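Local coordinates for protein amidase, hydantoinase/carbamoylase family (Burkholderia vietnamiensis, PDB 5I4M) that probably hydrolyses N-carbamoyl-L-amino acids, as a two-zinc amidase of the peptidase M20 family, and is found as a dimer of identical subunits, at residues L32-L36 with A409-I414; T110-D115 with H403-A409. One frame throughout, in Å; residues are numbered along the deposited sequence.

Contact 1. Residues L32-L36 with A409-I414; sequences LWDSL and ATPAWI
Trp33 meets Pro411 face-on. The proline CG stands 3.8 Å from the centroid of the six-membered ring of Trp33, only 7° off the ring normal, which makes a CH-pi contact. Pro411 CD lies over the same face, 3.8 Å from Trp33 CZ3. The indole reaches across because CG of Trp33 is anti to its backbone N (chi1 -179°). Its six-membered end is thereby carried toward the loop and first turn of helix 411-429. At the rim of that ring, near its plane, lies the backbone carbonyl of Ala409, with O 3.4 Å from Trp33 CH2. Ile414 CG1 also comes to the ring edge, and the two side chains cross at about a right angle.

The other branch of Ile414 serves the leucines. CG1 sits beside the backbone N of Ile414 and CG2 beside its carbonyl carbon. CG2 touches both Leu32 CD2 and Leu36 CD1, each at 3.7 Å. Leu36 and Ile414 approach tip to tip, while Leu32 comes across the isoleucine. Leu121 of helix 117-132 packs on both leucines.

Thr410 is the N-cap of helix 411-429. Its OG1 accepts from Trp413 N at 3.0 Å with a nearly straight N-H...O angle of 166°. This bond ties down the helix start that presents Pro411 and Ile414 to helix 29-39.

No hydrogen bond crosses between 32-36 and 409-414. The contact is apolar packing plus one CH-pi contact, buried at Leu32, Leu36 and Ile414 and more open at Trp33 and Pro411. Its chemistry implies that apolar packing, with no hydrogen bond across, joins the N-terminal helix 29-39 to the C-terminal helix 411-429.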
loop_
_atom_site.group_PDB
_atom_site.type_symbol
_atom_site.label_atom_id
_atom_site.label_comp_id
_atom_site.label_asym_id
_atom_site.label_seq_id
_atom_site.Cartn_x
_atom_site.Cartn_y
_atom_site.Cartn_z
ATOM N N LEU A 32 -23.712 27.354 16.935
ATOM C CA LEU A 32 -23.086 26.740 15.769
ATOM C C LEU A 32 -21.752 26.090 16.134
ATOM O O LEU A 32 -21.490 24.939 15.771
ATOM C CB LEU A 32 -22.894 27.798 14.680
ATOM C CG LEU A 32 -22.088 27.358 13.451
ATOM C CD1 LEU A 32 -22.678 26.128 12.810
ATOM C CD2 LEU A 32 -22.039 28.514 12.445
ATOM N N TRP A 33 -20.893 26.821 16.850
ATOM C CA TRP A 33 -19.604 26.273 17.262
ATOM C C TRP A 33 -19.778 24.999 18.077
ATOM O O TRP A 33 -19.089 23.999 17.838
ATOM C CB TRP A 33 -18.819 27.307 18.067
ATOM C CG TRP A 33 -17.472 26.791 18.497
ATOM C CD1 TRP A 33 -17.162 26.177 19.684
ATOM C CD2 TRP A 33 -16.262 26.822 17.735
ATOM N NE1 TRP A 33 -15.829 25.830 19.704
ATOM C CE2 TRP A 33 -15.258 26.209 18.516
ATOM C CE3 TRP A 33 -15.929 27.301 16.460
ATOM C CZ2 TRP A 33 -13.941 26.087 18.075
ATOM C CZ3 TRP A 33 -14.623 27.170 16.023
ATOM C CH2 TRP A 33 -13.645 26.569 16.824
ATOM N N ASP A 34 -20.688 25.018 19.057
ATOM C CA ASP A 34 -20.904 23.822 19.867
ATOM C C ASP A 34 -21.418 22.663 19.025
ATOM O O ASP A 34 -21.075 21.505 19.285
ATOM C CB ASP A 34 -21.871 24.117 21.016
ATOM C CG ASP A 34 -21.289 25.081 22.034
ATOM O OD1 ASP A 34 -20.060 25.295 22.010
ATOM O OD2 ASP A 34 -22.061 25.616 22.862
ATOM N N SER A 35 -22.230 22.945 18.003
ATOM C CA SER A 35 -22.671 21.851 17.153
ATOM C C SER A 35 -21.498 21.262 16.379
ATOM O O SER A 35 -21.447 20.042 16.177
ATOM C CB SER A 35 -23.792 22.310 16.213
ATOM O OG SER A 35 -23.319 23.125 15.156
ATOM N N LEU A 36 -20.527 22.099 15.985
ATOM C CA LEU A 36 -19.327 21.582 15.332
ATOM C C LEU A 36 -18.507 20.724 16.288
ATOM O O LEU A 36 -18.028 19.651 15.910
ATOM C CB LEU A 36 -18.481 22.732 14.786
ATOM C CG LEU A 36 -19.014 23.296 13.470
ATOM C CD1 LEU A 36 -18.520 24.729 13.222
ATOM C CD2 LEU A 36 -18.608 22.404 12.300
ATOM N N ALA A 409 -10.231 26.362 12.494
ATOM C CA ALA A 409 -10.817 27.664 12.192
ATOM C C ALA A 409 -11.145 28.354 13.507
ATOM O O ALA A 409 -11.374 27.694 14.521
ATOM C CB ALA A 409 -12.075 27.533 11.335
ATOM N N THR A 410 -11.149 29.678 13.492
ATOM C CA THR A 410 -11.488 30.389 14.719
ATOM C C THR A 410 -13.002 30.515 14.867
ATOM O O THR A 410 -13.731 30.534 13.873
ATOM C CB THR A 410 -10.887 31.787 14.724
ATOM O OG1 THR A 410 -11.555 32.582 13.736
ATOM C CG2 THR A 410 -9.398 31.731 14.433
ATOM N N PRO A 411 -13.495 30.627 16.101
ATOM C CA PRO A 411 -14.925 30.935 16.287
ATOM C C PRO A 411 -15.389 32.156 15.509
ATOM O O PRO A 411 -16.488 32.143 14.935
ATOM C CB PRO A 411 -15.029 31.140 17.808
ATOM C CG PRO A 411 -13.952 30.240 18.362
ATOM C CD PRO A 411 -12.820 30.293 17.371
ATOM N N ALA A 412 -14.568 33.213 15.462
ATOM C CA ALA A 412 -14.919 34.407 14.695
ATOM C C ALA A 412 -15.176 34.076 13.227
ATOM O O ALA A 412 -16.176 34.522 12.651
ATOM C CB ALA A 412 -13.820 35.461 14.819
ATOM N N TRP A 413 -14.271 33.315 12.596
ATOM C CA TRP A 413 -14.466 32.951 11.192
ATOM C C TRP A 413 -15.726 32.125 11.009
ATOM O O TRP A 413 -16.486 32.335 10.058
ATOM C CB TRP A 413 -13.268 32.159 10.663
ATOM C CG TRP A 413 -12.016 32.927 10.588
ATOM C CD1 TRP A 413 -11.869 34.294 10.580
ATOM C CD2 TRP A 413 -10.702 32.378 10.512
ATOM N NE1 TRP A 413 -10.537 34.618 10.504
ATOM C CE2 TRP A 413 -9.799 33.461 10.463
ATOM C CE3 TRP A 413 -10.197 31.069 10.483
ATOM C CZ2 TRP A 413 -8.419 33.277 10.387
ATOM C CZ3 TRP A 413 -8.818 30.887 10.415
ATOM C CH2 TRP A 413 -7.949 31.987 10.374
ATOM N N ILE A 414 -15.928 31.134 11.878
ATOM C CA ILE A 414 -17.085 30.252 11.754
ATOM C C ILE A 414 -18.374 31.059 11.823
ATOM O O ILE A 414 -19.272 30.903 10.988
ATOM C CB ILE A 414 -17.030 29.159 12.841
ATOM C CG1 ILE A 414 -15.859 28.216 12.571
ATOM C CG2 ILE A 414 -18.341 28.370 12.922
ATOM C CD1 ILE A 414 -15.942 27.530 11.194
#

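Contact 2. Residues T110-D115 with H403-A409; sequences TGGRFD and HNEIEDA. With ZN (zinc ion), chain D; ZN (zinc ion), chain C; 3PG (3-phosphoglyceric acid), chain E.
His403 and Asp115 grip the same zinc ion, chain D. His403 NE2 binds it at 2.1 Å and Asp115 OD2 at 2.0 Å. The carboxylate and imidazole planes are 24° apart, and OD2 lies at the imidazole edge. The other oxygen of Asp115, OD1, binds the second zinc ion, chain C, so this carboxylate bridges the pair. His403 O accepts from Thr110 OG1, which stands above the carbonyl plane.

Asn404 opens a type I turn to Glu407 and forms an Asx turn with Ile406 N. The second subunit holds both His403 and Asn404: its Asn296 O bonds to ND1, on the other side of the imidazole from NE2, and its Glu245 O to Asn404 ND2. Glu405 lays CA against Gly111 O, a CA-H...O contact of 3.5 Å.

Glu407 is the hub. With CG anti to the backbone N (chi1 180°), its extended chain passes Gly112 CA. OE2 takes two backbone donors, Phe114 N at 2.9 Å and Asp115 N at 2.8 Å. The first comes nearly along the C-O axis, the second from the syn side, tilted out of the carboxylate plane. OE1 accepts from a water that also joins Gly112 N and His403 N. It bonds to Ser402 OG as well, while Glu405 OE1 bonds to Thr45 OG1. Glu407 thus positions the backbone of the metal ligand Asp115.

Asp408 OD1 forms a salt bridge with Arg113 NH2 at 3.1 Å, through a weak hydrogen bond. Ala409 CB makes a CH-pi contact over the face of the Phe114 ring, 4.1 Å from its centroid.

His104 and His211 complete the protein ligands of one zinc, and Glu150 those of the other. Phosphate oxygens of 3-phosphoglyceric acid bind both ions. An aspartate-bridged pair of zinc ions is characteristic of the M20 family and its relatives.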
loop_
_atom_site.group_PDB
_atom_site.type_symbol
_atom_site.label_atom_id
_atom_site.label_comp_id
_atom_site.label_asym_id
_atom_site.label_seq_id
_atom_site.Cartn_x
_atom_site.Cartn_y
_atom_site.Cartn_z
ATOM N N THR A 110 -7.625 11.285 7.128
ATOM C CA THR A 110 -6.943 12.335 7.890
ATOM C C THR A 110 -7.765 13.616 7.866
ATOM O O THR A 110 -7.263 14.713 7.593
ATOM C CB THR A 110 -5.546 12.589 7.325
ATOM O OG1 THR A 110 -5.649 12.886 5.926
ATOM C CG2 THR A 110 -4.653 11.382 7.517
ATOM N N GLY A 111 -9.053 13.493 8.131
ATOM C CA GLY A 111 -9.937 14.624 7.959
ATOM C C GLY A 111 -9.901 15.603 9.119
ATOM O O GLY A 111 -9.525 15.290 10.252
ATOM N N GLY A 112 -10.332 16.825 8.820
ATOM C CA GLY A 112 -10.449 17.861 9.821
ATOM C C GLY A 112 -11.874 17.997 10.324
ATOM O O GLY A 112 -12.810 17.391 9.807
ATOM N N ARG A 113 -12.022 18.831 11.349
ATOM C CA ARG A 113 -13.313 19.046 11.989
ATOM C C ARG A 113 -14.196 20.045 11.254
ATOM O O ARG A 113 -15.312 20.308 11.718
ATOM C CB ARG A 113 -13.092 19.517 13.434
ATOM C CG ARG A 113 -12.494 18.423 14.336
ATOM C CD ARG A 113 -11.973 18.967 15.677
ATOM N NE ARG A 113 -10.891 19.916 15.449
ATOM C CZ ARG A 113 -10.799 21.113 16.013
ATOM N NH1 ARG A 113 -11.716 21.513 16.892
ATOM N NH2 ARG A 113 -9.775 21.904 15.706
ATOM N N PHE A 114 -13.750 20.597 10.123
ATOM C CA PHE A 114 -14.514 21.659 9.479
ATOM C C PHE A 114 -14.842 21.401 8.010
ATOM O O PHE A 114 -15.877 21.872 7.518
ATOM C CB PHE A 114 -13.756 22.979 9.627
ATOM C CG PHE A 114 -13.539 23.383 11.056
ATOM C CD1 PHE A 114 -14.535 24.054 11.757
ATOM C CD2 PHE A 114 -12.358 23.058 11.716
ATOM C CE1 PHE A 114 -14.354 24.409 13.086
ATOM C CE2 PHE A 114 -12.165 23.417 13.049
ATOM C CZ PHE A 114 -13.162 24.099 13.730
ATOM N N ASP A 115 -13.976 20.689 7.288
ATOM C CA ASP A 115 -14.214 20.439 5.865
ATOM C C ASP A 115 -15.565 19.758 5.690
ATOM O O ASP A 115 -15.834 18.724 6.310
ATOM C CB ASP A 115 -13.067 19.585 5.312
ATOM C CG ASP A 115 -13.235 19.185 3.854
ATOM O OD1 ASP A 115 -14.164 19.658 3.156
ATOM O OD2 ASP A 115 -12.365 18.397 3.392
ATOM N N HIS A 403 -7.480 18.506 4.913
ATOM C CA HIS A 403 -7.164 17.092 4.715
ATOM C C HIS A 403 -6.009 16.649 5.610
ATOM O O HIS A 403 -5.264 15.721 5.285
ATOM C CB HIS A 403 -6.904 16.787 3.236
ATOM C CG HIS A 403 -8.168 16.765 2.426
ATOM N ND1 HIS A 403 -8.239 16.279 1.140
ATOM C CD2 HIS A 403 -9.425 17.162 2.749
ATOM C CE1 HIS A 403 -9.483 16.380 0.702
ATOM N NE2 HIS A 403 -10.225 16.910 1.660
ATOM N N ASN A 404 -5.907 17.307 6.765
ATOM C CA ASN A 404 -5.006 16.983 7.862
ATOM C C ASN A 404 -5.816 17.177 9.139
ATOM O O ASN A 404 -6.671 18.062 9.203
ATOM C CB ASN A 404 -3.754 17.891 7.832
ATOM C CG ASN A 404 -2.698 17.512 8.876
ATOM O OD1 ASN A 404 -2.973 17.439 10.077
ATOM N ND2 ASN A 404 -1.468 17.289 8.410
ATOM N N GLU A 405 -5.580 16.328 10.136
ATOM C CA GLU A 405 -6.401 16.361 11.341
ATOM C C GLU A 405 -6.221 17.638 12.162
ATOM O O GLU A 405 -7.063 17.919 13.024
ATOM C CB GLU A 405 -6.093 15.127 12.185
ATOM C CG GLU A 405 -6.507 13.837 11.492
ATOM C CD GLU A 405 -5.694 12.640 11.923
ATOM O OE1 GLU A 405 -5.959 12.096 13.011
ATOM O OE2 GLU A 405 -4.791 12.236 11.166
ATOM N N ILE A 406 -5.169 18.424 11.905
ATOM C CA ILE A 406 -4.986 19.696 12.595
ATOM C C ILE A 406 -5.723 20.844 11.921
ATOM O O ILE A 406 -5.571 21.992 12.351
ATOM C CB ILE A 406 -3.496 20.082 12.714
ATOM C CG1 ILE A 406 -2.917 20.385 11.330
ATOM C CG2 ILE A 406 -2.709 18.989 13.440
ATOM C CD1 ILE A 406 -1.485 20.853 11.357
ATOM N N GLU A 407 -6.510 20.570 10.887
ATOM C CA GLU A 407 -7.356 21.584 10.267
ATOM C C GLU A 407 -8.122 22.363 11.332
ATOM O O GLU A 407 -8.642 21.783 12.290
ATOM C CB GLU A 407 -8.321 20.885 9.305
ATOM C CG GLU A 407 -9.288 21.786 8.568
ATOM C CD GLU A 407 -10.345 20.974 7.872
ATOM O OE1 GLU A 407 -10.073 20.460 6.759
ATOM O OE2 GLU A 407 -11.437 20.811 8.464
ATOM N N ASP A 408 -8.168 23.689 11.187
ATOM C CA ASP A 408 -8.722 24.494 12.269
ATOM C C ASP A 408 -9.273 25.812 11.746
ATOM O O ASP A 408 -8.841 26.318 10.706
ATOM C CB ASP A 408 -7.665 24.759 13.346
ATOM C CG ASP A 408 -8.270 25.027 14.718
ATOM O OD1 ASP A 408 -9.499 24.834 14.904
ATOM O OD2 ASP A 408 -7.498 25.416 15.620
ATOM N N ALA A 409 -10.231 26.362 12.494
ATOM C CA ALA A 409 -10.817 27.664 12.192
ATOM C C ALA A 409 -11.145 28.354 13.507
ATOM O O ALA A 409 -11.374 27.694 14.521
ATOM C CB ALA A 409 -12.075 27.533 11.335
HETATM ZN ZN ZN D . -12.322 17.351 1.667
HETATM ZN ZN ZN C . -15.343 19.746 1.388
HETATM C C1 3PG E . -11.517 17.641 -3.831
HETATM O O1 3PG E . -10.525 16.933 -3.582
HETATM O O2 3PG E . -11.421 18.825 -4.222
HETATM C C2 3PG E . -12.877 17.029 -3.652
HETATM O O3 3PG E . -13.855 17.759 -4.413
HETATM C C3 3PG E . -13.235 17.097 -2.185
HETATM O O1P 3PG E . -13.356 18.466 -1.792
HETATM P P 3PG E . -13.351 18.842 -0.198
HETATM O O2P 3PG E . -14.271 17.852 0.476
HETATM O O3P 3PG E . -11.896 18.660 0.211
HETATM O O4P 3PG E . -13.883 20.286 -0.167
HETATM O O HOH W 1 -10.176 17.807 6.112
HETATM O O HOH W 2 -9.475 19.347 12.856
HETATM O O HOH W 3 -10.772 24.367 17.424
HETATM O O HOH W 4 -16.701 20.165 -0.272
#

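Contact 2 is the deeper of the two and lies at the two-zinc site, while contact 1 is partly buried and farther from the chain's centre. They share Ala409, where the metal-site loop runs into helix 411-429. They also touch directly: Ile414 CD1 packs on Phe114 CD1 at 3.8 Å, and Trp33 and Leu36 reach the same ring. Phe114 therefore links the two. In contact 1 the meeting is apolar, helix against helix start. In contact 2 two loops meet through metal ligation, carboxylate-to-backbone bonds and bridging waters. The second subunit bonds directly to contact 2 but does not touch the segments of contact 1.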